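PDB 5NTD: leucyl aminopeptidase from Trypanosoma brucei brucei, which cleaves amino acids, leucine among them, from the N-terminus of peptides as a metal-dependent M17 aminopeptidase that is inhibited by bestatin. Local coordinates for the interface of chains A and B. Residues are numbered along the deposited sequence; one frame, centred on the assembly and turned at random. Chains: chain A/B, leucyl aminopeptidase.

The interface of chains A and B. Residues chain A 11, 167, 172, 176; chain B 356, 358, 364.
The phenol OH of A:Tyr176 touches methyl CG2 of B:Val358, the two side chains crossing at a slant, where two subunits of the hexameric aminopeptidase join, the assembly typical of the M17 family. From CB of the tyrosine, chi1 of -62° sets CG anti to the carbonyl carbon and sends the ring towards chain B. One ring face lies against A:Ala172 of the 3-10 helix 171-174, whose CA stands over the ring centre, 3.7 Å above the plane. The phenol OH at the far end meets groups of both chains. It donates a short hydrogen bond, 2.5 Å, to OE2 of A:Glu11; the carboxylate oxygen lies in the ring plane at its edge, but is itself approached from above the carboxylate plane. Water 1 bridges the same OH to the backbone O of B:Ile356, 2.7 Å from the water, so the hydroxyl serves both its own subunit and the partner. Methyl CG2 of B:Val358 also lies against it, 3.6 Å from OH; this methyl also reaches CB of A:Ala172. Together the carboxylate and the water should hold the phenol in place.

Beside it, A:Ala167 in a loop presents CB to CG2 of B:Ile356 at 3.9 Å and its carbonyl to B:Thr364. With chi1 at 56°, the threonine hydroxyl sits between its backbone N and carbonyl carbon. From there OG1 donates to A:Ala167 O over 2.7 Å, coming from above the carbonyl plane at a C=O...OG1 angle of 123°.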
ATOM      1  N   GLU A  11      28.969 -29.509  -5.082  1.00 34.91           N
ATOM      2  CA  GLU A  11      29.186 -28.062  -4.788  1.00 34.51           C
ATOM      3  C   GLU A  11      29.055 -27.714  -3.282  1.00 31.64           C
ATOM      4  O   GLU A  11      29.863 -26.993  -2.731  1.00 31.85           O
ATOM      5  CB  GLU A  11      28.208 -27.221  -5.592  1.00 36.85           C
ATOM      6  CG  GLU A  11      28.316 -25.731  -5.358  1.00 38.00           C
ATOM      7  CD  GLU A  11      27.293 -24.922  -6.131  1.00 40.13           C
ATOM      8  OE1 GLU A  11      26.035 -25.063  -5.988  1.00 41.14           O
ATOM      9  OE2 GLU A  11      27.795 -24.084  -6.883  1.00 44.09           O
ATOM     10  N   ALA A 167      31.572 -15.347  -5.945  1.00 25.72           N
ATOM     11  CA  ALA A 167      31.081 -16.172  -7.068  1.00 25.50           C
ATOM     12  C   ALA A 167      31.441 -15.551  -8.416  1.00 26.17           C
ATOM     13  O   ALA A 167      31.016 -16.009  -9.468  1.00 24.89           O
ATOM     14  CB  ALA A 167      29.601 -16.379  -6.967  1.00 25.35           C
ATOM     15  N   ALA A 172      33.126 -19.788  -8.422  1.00 32.49           N
ATOM     16  CA  ALA A 172      32.222 -20.935  -8.117  1.00 33.02           C
ATOM     17  C   ALA A 172      32.885 -22.311  -8.305  1.00 33.90           C
ATOM     18  O   ALA A 172      32.576 -23.264  -7.599  1.00 34.37           O
ATOM     19  CB  ALA A 172      30.951 -20.855  -8.935  1.00 34.03           C
ATOM     20  N   TYR A 176      34.007 -21.106  -4.211  1.00 30.90           N
ATOM     21  CA  TYR A 176      33.619 -19.727  -3.862  1.00 30.42           C
ATOM     22  C   TYR A 176      34.665 -19.031  -2.977  1.00 31.83           C
ATOM     23  O   TYR A 176      34.341 -18.148  -2.185  1.00 33.15           O
ATOM     24  CB  TYR A 176      32.225 -19.701  -3.206  1.00 29.61           C
ATOM     25  CG  TYR A 176      31.143 -20.211  -4.143  1.00 29.13           C
ATOM     26  CD1 TYR A 176      30.886 -21.574  -4.272  1.00 28.85           C
ATOM     27  CD2 TYR A 176      30.416 -19.339  -4.927  1.00 28.18           C
ATOM     28  CE1 TYR A 176      29.907 -22.045  -5.137  1.00 28.53           C
ATOM     29  CE2 TYR A 176      29.437 -19.800  -5.782  1.00 28.56           C
ATOM     30  CZ  TYR A 176      29.191 -21.162  -5.891  1.00 28.83           C
ATOM     31  OH  TYR A 176      28.192 -21.603  -6.734  1.00 28.84           O
TER
ATOM     32  N   ILE B 356      22.416 -17.526  -5.482  1.00 26.39           N
ATOM     33  CA  ILE B 356      23.359 -17.268  -6.588  1.00 26.50           C
ATOM     34  C   ILE B 356      23.358 -18.460  -7.525  1.00 26.59           C
ATOM     35  O   ILE B 356      23.582 -19.591  -7.134  1.00 26.86           O
ATOM     36  CB  ILE B 356      24.765 -16.981  -6.100  1.00 26.09           C
ATOM     37  CG1 ILE B 356      24.755 -15.675  -5.298  1.00 26.34           C
ATOM     38  CG2 ILE B 356      25.717 -16.857  -7.273  1.00 26.03           C
ATOM     39  CD1 ILE B 356      26.054 -15.358  -4.603  1.00 25.86           C
ATOM     40  N   VAL B 358      24.606 -20.435 -10.951  1.00 27.48           N
ATOM     41  CA  VAL B 358      25.628 -20.644 -11.987  1.00 27.11           C
ATOM     42  C   VAL B 358      24.940 -20.975 -13.298  1.00 26.69           C
ATOM     43  O   VAL B 358      24.407 -22.062 -13.496  1.00 26.74           O
ATOM     44  CB  VAL B 358      26.641 -21.757 -11.617  1.00 27.68           C
ATOM     45  CG1 VAL B 358      27.785 -21.782 -12.626  1.00 26.75           C
ATOM     46  CG2 VAL B 358      27.197 -21.527 -10.211  1.00 27.88           C
ATOM     47  N   THR B 364      27.764 -16.077 -13.166  1.00 27.03           N
ATOM     48  CA  THR B 364      26.950 -16.205 -11.950  1.00 27.74           C
ATOM     49  C   THR B 364      25.984 -15.034 -11.821  1.00 27.31           C
ATOM     50  O   THR B 364      26.314 -13.896 -12.130  1.00 26.79           O
ATOM     51  CB  THR B 364      27.788 -16.346 -10.675  1.00 27.54           C
ATOM     52  OG1 THR B 364      28.681 -15.226 -10.580  1.00 29.93           O
ATOM     53  CG2 THR B 364      28.541 -17.648 -10.698  1.00 28.08           C
TER
HETATM   54  O   HOH W   1      25.847 -20.306  -5.877  1.00 40.64           O